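Local coordinates for protein endoglucanase (Thermotoga maritima, PDB 1VHO) that probably acts as a metal-dependent aminopeptidase of the M42 family, using two divalent metal cations per subunit, although its enzymatic activity remains putative, at residues A[196-200]-A[211-216]; A[37-41]-A[52-56]. One frame throughout, in Å; residues are numbered along the deposited sequence.

Interaction 1: residues A[196-200]-A[211-216]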
ATOM      1  N   VAL A 196      -7.122   8.067  18.232  1.00 22.12           N
ATOM      2  CA  VAL A 196      -6.449   7.353  17.138  1.00 21.92           C
ATOM      3  C   VAL A 196      -6.302   8.190  15.891  1.00 22.04           C
ATOM      4  O   VAL A 196      -7.285   8.817  15.450  1.00 22.93           O
ATOM      5  CB  VAL A 196      -7.259   6.077  16.816  1.00 22.43           C
ATOM      6  CG1 VAL A 196      -6.713   5.354  15.584  1.00 23.38           C
ATOM      7  CG2 VAL A 196      -7.221   5.121  18.027  1.00 19.62           C
ATOM      8  N   TYR A 197      -5.113   8.167  15.301  1.00 20.00           N
ATOM      9  CA  TYR A 197      -4.846   8.894  14.079  1.00 20.68           C
ATOM     10  C   TYR A 197      -4.414   7.853  13.028  1.00 19.81           C
ATOM     11  O   TYR A 197      -3.464   7.119  13.277  1.00 19.88           O
ATOM     12  CB  TYR A 197      -3.751   9.928  14.221  1.00 22.73           C
ATOM     13  CG  TYR A 197      -4.112  11.042  15.194  1.00 26.45           C
ATOM     14  CD1 TYR A 197      -4.025  10.803  16.570  1.00 25.34           C
ATOM     15  CD2 TYR A 197      -4.583  12.266  14.740  1.00 26.82           C
ATOM     16  CE1 TYR A 197      -4.367  11.780  17.472  1.00 28.49           C
ATOM     17  CE2 TYR A 197      -4.927  13.255  15.659  1.00 28.16           C
ATOM     18  CZ  TYR A 197      -4.791  13.021  17.002  1.00 30.41           C
ATOM     19  OH  TYR A 197      -5.104  13.985  17.941  1.00 31.47           O
ATOM     20  N   VAL A 198      -5.171   7.793  11.940  1.00 19.71           N
ATOM     21  CA  VAL A 198      -4.883   6.786  10.891  1.00 18.78           C
ATOM     22  C   VAL A 198      -4.376   7.523   9.686  1.00 20.07           C
ATOM     23  O   VAL A 198      -5.113   8.324   9.077  1.00 20.54           O
ATOM     24  CB  VAL A 198      -6.137   5.947  10.666  1.00 22.08           C
ATOM     25  CG1 VAL A 198      -5.864   4.883   9.651  1.00 20.38           C
ATOM     26  CG2 VAL A 198      -6.587   5.284  11.985  1.00 26.74           C
ATOM     27  N   VAL A 199      -3.146   7.213   9.260  1.00 17.34           N
ATOM     28  CA  VAL A 199      -2.512   7.984   8.203  1.00 18.78           C
ATOM     29  C   VAL A 199      -2.240   7.202   6.915  1.00 18.24           C
ATOM     30  O   VAL A 199      -1.592   6.159   6.930  1.00 18.71           O
ATOM     31  CB  VAL A 199      -1.165   8.495   8.759  1.00 18.61           C
ATOM     32  CG1 VAL A 199      -0.422   9.362   7.736  1.00 18.94           C
ATOM     33  CG2 VAL A 199      -1.346   9.224  10.094  1.00 19.48           C
ATOM     34  N   PHE A 200      -2.801   7.710   5.838  1.00 16.82           N
ATOM     35  CA  PHE A 200      -2.659   7.164   4.490  1.00 17.60           C
ATOM     36  C   PHE A 200      -1.744   8.127   3.723  1.00 18.31           C
ATOM     37  O   PHE A 200      -2.165   9.168   3.188  1.00 19.25           O
ATOM     38  CB  PHE A 200      -4.044   7.033   3.827  1.00 17.42           C
ATOM     39  CG  PHE A 200      -5.038   6.209   4.614  1.00 15.34           C
ATOM     40  CD1 PHE A 200      -5.857   6.816   5.563  1.00 17.77           C
ATOM     41  CD2 PHE A 200      -5.145   4.844   4.426  1.00 15.81           C
ATOM     42  CE1 PHE A 200      -6.784   6.061   6.285  1.00 18.45           C
ATOM     43  CE2 PHE A 200      -6.031   4.067   5.163  1.00 15.45           C
ATOM     44  CZ  PHE A 200      -6.872   4.698   6.099  1.00 17.91           C
ATOM     45  N   ALA A 211       3.983  13.142   7.175  1.00 29.63           N
ATOM     46  CA  ALA A 211       2.619  13.074   6.620  1.00 27.68           C
ATOM     47  C   ALA A 211       1.622  13.454   7.702  1.00 24.01           C
ATOM     48  O   ALA A 211       0.680  14.211   7.507  1.00 24.88           O
ATOM     49  CB  ALA A 211       2.329  11.662   6.103  1.00 30.29           C
ATOM     50  N   LEU A 212       1.750  12.816   8.862  1.00 24.11           N
ATOM     51  CA  LEU A 212       0.823  13.094   9.955  1.00 24.90           C
ATOM     52  C   LEU A 212       0.783  14.571  10.340  1.00 27.39           C
ATOM     53  O   LEU A 212      -0.310  15.122  10.461  1.00 27.86           O
ATOM     54  CB  LEU A 212       1.230  12.254  11.171  1.00 23.71           C
ATOM     55  CG  LEU A 212       0.568  12.610  12.500  1.00 24.79           C
ATOM     56  CD1 LEU A 212      -0.935  12.412  12.433  1.00 24.23           C
ATOM     57  CD2 LEU A 212       1.172  11.736  13.614  1.00 25.80           C
ATOM     58  N   THR A 213       1.945  15.220  10.447  1.00 29.69           N
ATOM     59  CA  THR A 213       1.974  16.625  10.868  1.00 33.76           C
ATOM     60  C   THR A 213       1.556  17.597   9.791  1.00 34.78           C
ATOM     61  O   THR A 213       1.278  18.767  10.078  1.00 33.85           O
ATOM     62  CB  THR A 213       3.293  17.061  11.504  1.00 36.36           C
ATOM     63  OG1 THR A 213       4.397  16.759  10.656  1.00 35.71           O
ATOM     64  CG2 THR A 213       3.509  16.323  12.834  1.00 37.32           C
ATOM     65  N   GLY A 214       1.322  17.099   8.566  1.00 33.83           N
ATOM     66  CA  GLY A 214       0.827  17.966   7.493  1.00 31.73           C
ATOM     67  C   GLY A 214      -0.652  18.225   7.730  1.00 32.35           C
ATOM     68  O   GLY A 214      -1.269  19.059   7.056  1.00 32.88           O
ATOM     69  N   ALA A 215      -1.254  17.473   8.652  1.00 31.31           N
ATOM     70  CA  ALA A 215      -2.631  17.571   9.034  1.00 32.00           C
ATOM     71  C   ALA A 215      -2.843  17.909  10.507  1.00 32.35           C
ATOM     72  O   ALA A 215      -3.749  18.656  10.847  1.00 33.61           O
ATOM     73  CB  ALA A 215      -3.351  16.226   8.770  1.00 34.15           C
ATOM     74  N   TYR A 216      -2.146  17.244  11.431  1.00 32.27           N
ATOM     75  CA  TYR A 216      -2.315  17.479  12.860  1.00 32.35           C
ATOM     76  C   TYR A 216      -0.969  17.650  13.538  1.00 33.04           C
ATOM     77  O   TYR A 216      -0.110  16.757  13.508  1.00 31.58           O
ATOM     78  CB  TYR A 216      -3.037  16.293  13.525  1.00 32.09           C
ATOM     79  CG  TYR A 216      -4.472  16.122  13.096  1.00 31.01           C
ATOM     80  CD1 TYR A 216      -5.500  16.832  13.695  1.00 29.43           C
ATOM     81  CD2 TYR A 216      -4.773  15.231  12.058  1.00 29.58           C
ATOM     82  CE1 TYR A 216      -6.814  16.655  13.283  1.00 30.77           C
ATOM     83  CE2 TYR A 216      -6.078  15.066  11.625  1.00 29.77           C
ATOM     84  CZ  TYR A 216      -7.088  15.782  12.237  1.00 30.99           C
ATOM     85  OH  TYR A 216      -8.375  15.611  11.807  1.00 30.46           O
TER
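Strand 196-200 alternates its side chains between the two faces of its sheet, and Tyr197 and Val199 are the ones turned toward residues 211-216. Val196, at the start, takes no part. Tyr197 has its CB 4.2 Å from Leu212 CD1, and its ring directs an edge at the face of Tyr216, with Tyr197 CE2 3.9 Å from Tyr216 CG. The ring centroids are 5.4 Å apart and the planes meet at 68°, a T-shaped (edge-to-face) pair. The rings meet through carbon, while Tyr197 OH bonds to Lys61 NZ and Tyr216 OH to Glu41 OE2. Val198 points away. Val199 then packs against Ala211 and Leu212 of helix 208-213, its CG1 3.9 Å from Ala211 CB and its CG2 4.0 Å from Leu212 CD1; the CA atoms of Val199 and Leu212 are the nearest across the segments, 6.3 Å apart. Phe200 again points away. On the helix side the chain turns back on itself: Leu212 O accepts from both Ala215 N (3.1 Å) and Tyr216 N (3.0 Å), which brings the Tyr216 ring round beside Tyr197. The join is thus apolar and aromatic, and mostly buried. Ala211 also touches Glu205, a predicted zinc ligand, so this packing borders the probable metal site. In the mixed sheet, strand 195-201 runs between strands 50-54 and 61-67; helix 208-213 and the turn after it cover one face, with Leu212 also on Phe65, while Val196, Val198 and Phe200 pack on helix 171-187 across the other.

Interaction 2: residues A[37-41]-A[52-56]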
ATOM      1  N   PRO A  37     -17.854   7.479   7.809  1.00 19.50           N
ATOM      2  CA  PRO A  37     -18.799   7.098   8.852  1.00 19.72           C
ATOM      3  C   PRO A  37     -18.132   6.645  10.157  1.00 20.88           C
ATOM      4  O   PRO A  37     -18.822   6.399  11.159  1.00 21.30           O
ATOM      5  CB  PRO A  37     -19.521   5.905   8.269  1.00 19.76           C
ATOM      6  CG  PRO A  37     -19.288   5.993   6.776  1.00 18.43           C
ATOM      7  CD  PRO A  37     -17.926   6.562   6.653  1.00 18.98           C
ATOM      8  N   PHE A  38     -16.815   6.507  10.168  1.00 21.09           N
ATOM      9  CA  PHE A  38     -16.093   5.966  11.314  1.00 21.08           C
ATOM     10  C   PHE A  38     -15.087   6.890  11.934  1.00 21.41           C
ATOM     11  O   PHE A  38     -14.272   6.478  12.808  1.00 21.89           O
ATOM     12  CB  PHE A  38     -15.396   4.670  10.808  1.00 17.96           C
ATOM     13  CG  PHE A  38     -16.356   3.709  10.147  1.00 20.12           C
ATOM     14  CD1 PHE A  38     -17.411   3.164  10.844  1.00 18.70           C
ATOM     15  CD2 PHE A  38     -16.176   3.337   8.824  1.00 21.93           C
ATOM     16  CE1 PHE A  38     -18.286   2.258  10.266  1.00 22.58           C
ATOM     17  CE2 PHE A  38     -17.047   2.443   8.213  1.00 24.53           C
ATOM     18  CZ  PHE A  38     -18.128   1.921   8.928  1.00 24.97           C
ATOM     19  N   VAL A  39     -14.976   8.125  11.462  1.00 19.95           N
ATOM     20  CA  VAL A  39     -14.049   9.071  12.036  1.00 21.90           C
ATOM     21  C   VAL A  39     -14.759  10.355  12.510  1.00 24.14           C
ATOM     22  O   VAL A  39     -15.830  10.698  12.017  1.00 23.72           O
ATOM     23  CB  VAL A  39     -12.918   9.514  11.084  1.00 22.67           C
ATOM     24  CG1 VAL A  39     -12.062   8.330  10.656  1.00 22.59           C
ATOM     25  CG2 VAL A  39     -13.417  10.244   9.832  1.00 21.18           C
ATOM     26  N   ASP A  40     -14.113  11.038  13.459  1.00 25.78           N
ATOM     27  CA  ASP A  40     -14.665  12.335  13.902  1.00 27.13           C
ATOM     28  C   ASP A  40     -14.328  13.347  12.812  1.00 28.29           C
ATOM     29  O   ASP A  40     -15.102  14.274  12.571  1.00 28.06           O
ATOM     30  CB  ASP A  40     -14.040  12.751  15.241  1.00 26.48           C
ATOM     31  CG  ASP A  40     -14.674  11.855  16.298  1.00 32.38           C
ATOM     32  OD1 ASP A  40     -14.032  10.956  16.826  1.00 30.54           O
ATOM     33  OD2 ASP A  40     -15.885  12.054  16.535  1.00 36.77           O
ATOM     34  N   GLU A  41     -13.150  13.201  12.205  1.00 26.28           N
ATOM     35  CA  GLU A  41     -12.753  14.077  11.117  1.00 27.99           C
ATOM     36  C   GLU A  41     -11.666  13.447  10.252  1.00 28.68           C
ATOM     37  O   GLU A  41     -11.032  12.463  10.651  1.00 25.59           O
ATOM     38  CB  GLU A  41     -12.261  15.446  11.573  1.00 32.60           C
ATOM     39  CG  GLU A  41     -11.248  15.462  12.677  1.00 38.41           C
ATOM     40  CD  GLU A  41     -10.896  16.864  13.169  1.00 42.95           C
ATOM     41  OE1 GLU A  41     -11.547  17.354  14.114  1.00 43.28           O
ATOM     42  OE2 GLU A  41      -9.954  17.459  12.621  1.00 41.01           O
ATOM     43  N   GLY A  52      -7.191  10.176   9.177  1.00 23.49           N
ATOM     44  CA  GLY A  52      -8.537  10.018   9.779  1.00 20.95           C
ATOM     45  C   GLY A  52      -8.351  10.234  11.294  1.00 23.67           C
ATOM     46  O   GLY A  52      -7.380   9.630  11.829  1.00 25.04           O
ATOM     47  N   TYR A  53      -9.220  10.965  11.946  1.00 20.73           N
ATOM     48  CA  TYR A  53      -9.065  11.178  13.399  1.00 23.69           C
ATOM     49  C   TYR A  53     -10.268  10.660  14.163  1.00 22.94           C
ATOM     50  O   TYR A  53     -11.421  11.004  13.864  1.00 22.44           O
ATOM     51  CB  TYR A  53      -8.830  12.660  13.700  1.00 24.25           C
ATOM     52  CG  TYR A  53      -8.910  13.016  15.170  1.00 29.59           C
ATOM     53  CD1 TYR A  53      -8.048  12.417  16.074  1.00 30.44           C
ATOM     54  CD2 TYR A  53      -9.843  13.917  15.662  1.00 34.01           C
ATOM     55  CE1 TYR A  53      -8.082  12.721  17.417  1.00 33.53           C
ATOM     56  CE2 TYR A  53      -9.887  14.243  17.018  1.00 35.76           C
ATOM     57  CZ  TYR A  53      -8.998  13.640  17.877  1.00 36.70           C
ATOM     58  OH  TYR A  53      -9.009  13.909  19.231  1.00 39.66           O
ATOM     59  N   LYS A  54      -9.995   9.745  15.090  1.00 22.19           N
ATOM     60  CA  LYS A  54     -11.081   9.152  15.891  1.00 23.16           C
ATOM     61  C   LYS A  54     -10.762   9.406  17.371  1.00 25.33           C
ATOM     62  O   LYS A  54      -9.763   8.920  17.926  1.00 23.31           O
ATOM     63  CB  LYS A  54     -11.256   7.683  15.573  1.00 23.87           C
ATOM     64  CG  LYS A  54     -12.266   6.921  16.399  1.00 24.42           C
ATOM     65  CD  LYS A  54     -13.679   7.452  16.257  1.00 27.22           C
ATOM     66  CE  LYS A  54     -14.579   6.846  17.347  1.00 27.46           C
ATOM     67  NZ  LYS A  54     -14.549   5.372  17.303  1.00 27.58           N
ATOM     68  N   LYS A  55     -11.559  10.300  17.959  1.00 23.37           N
ATOM     69  CA  LYS A  55     -11.341  10.672  19.361  1.00 25.75           C
ATOM     70  C   LYS A  55     -11.681   9.538  20.303  1.00 24.42           C
ATOM     71  O   LYS A  55     -12.628   8.783  20.082  1.00 25.18           O
ATOM     72  CB  LYS A  55     -12.206  11.908  19.703  1.00 31.82           C
ATOM     73  CG  LYS A  55     -12.209  12.270  21.177  1.00 36.95           C
ATOM     74  CD  LYS A  55     -12.965  13.548  21.479  1.00 42.40           C
ATOM     75  CE  LYS A  55     -12.036  14.660  21.956  1.00 45.54           C
ATOM     76  NZ  LYS A  55     -12.834  15.840  22.436  1.00 48.56           N
ATOM     77  N   GLY A  56     -10.851   9.382  21.317  1.00 26.52           N
ATOM     78  CA  GLY A  56     -11.082   8.348  22.342  1.00 29.46           C
ATOM     79  C   GLY A  56     -11.350   9.117  23.657  1.00 31.85           C
ATOM     80  O   GLY A  56     -12.043  10.144  23.617  1.00 32.57           O
TER
HETATM   81  O   HOH W   1     -14.364   4.439  14.536  1.00 27.89           O
HETATM   82  O   HOH W   2     -14.936   9.527  18.935  1.00 30.91           O
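Two consecutive residues, Asp40 and Glu41, share a single partner on the neighbouring strand: Tyr53 O accepts from Asp40 N at 2.7 Å and from Glu41 N at 3.3 Å. Tyr53 N returns a bond to Glu41 O at 2.7 Å, making Glu41 and Tyr53 an antiparallel hydrogen-bonded pair with CA atoms 5.2 Å apart. Their side chains lie on the same face of the sheet, where Glu41 CG meets the edge of the Tyr53 ring, 3.6 Å from Tyr53 CD2; the carboxylate of Glu41 goes on to Tyr216. Asp40 adds a side-chain clasp, its OD1 accepting from Lys55 N at 2.8 Å, just where strand 50-54 gives way to loop. Asp40 OD1 also accepts from a water, 2.7 Å, which donates to Lys55 O at 2.7 Å. A second water joins the segments farther back, donating to Phe38 O (2.7 Å) and accepting from Lys54 NZ (2.9 Å), while His192 is another partner of that amine. Val39 lies close over the strand, its CB 3.5 Å from Tyr53 O and its CG1 4.0 Å from Gly52 CA; a side chain at Gly52 would crowd it. Phe38 and Val39 also rest on Leu184 of helix 171-187. The end-to-end directions of 38-41 and 52-55 are 94° apart, so the loop after helix 25-35 crosses the strand, and backbone pairing is confined to Asp40 and Glu41. Doubling these two against Tyr53 is the classic beta bulge, here at the entry to edge strand 41-44 of the mixed sheet.

Along the chain the two contacts come in series, interaction 2 closing before interaction 1 opens, yet their centres lie only 12 Å apart. Both belong to the eight-stranded mixed sheet, whose order begins 41-44, 50-54, 195-201, 61-67; strands 50-54 and 195-201 are antiparallel neighbours joined by bonds such as Gly52 N to Val198 O, 2.8 Å. On one face the aromatic side chains run together: Tyr53 stacks on Tyr197, and Tyr216 bridges to Glu41. The bulged sheet edge of interaction 2 is thereby tied to the buried helix-strand packing of interaction 1, which approaches the predicted metal site, whereas interaction 2 lies at the surface away from it.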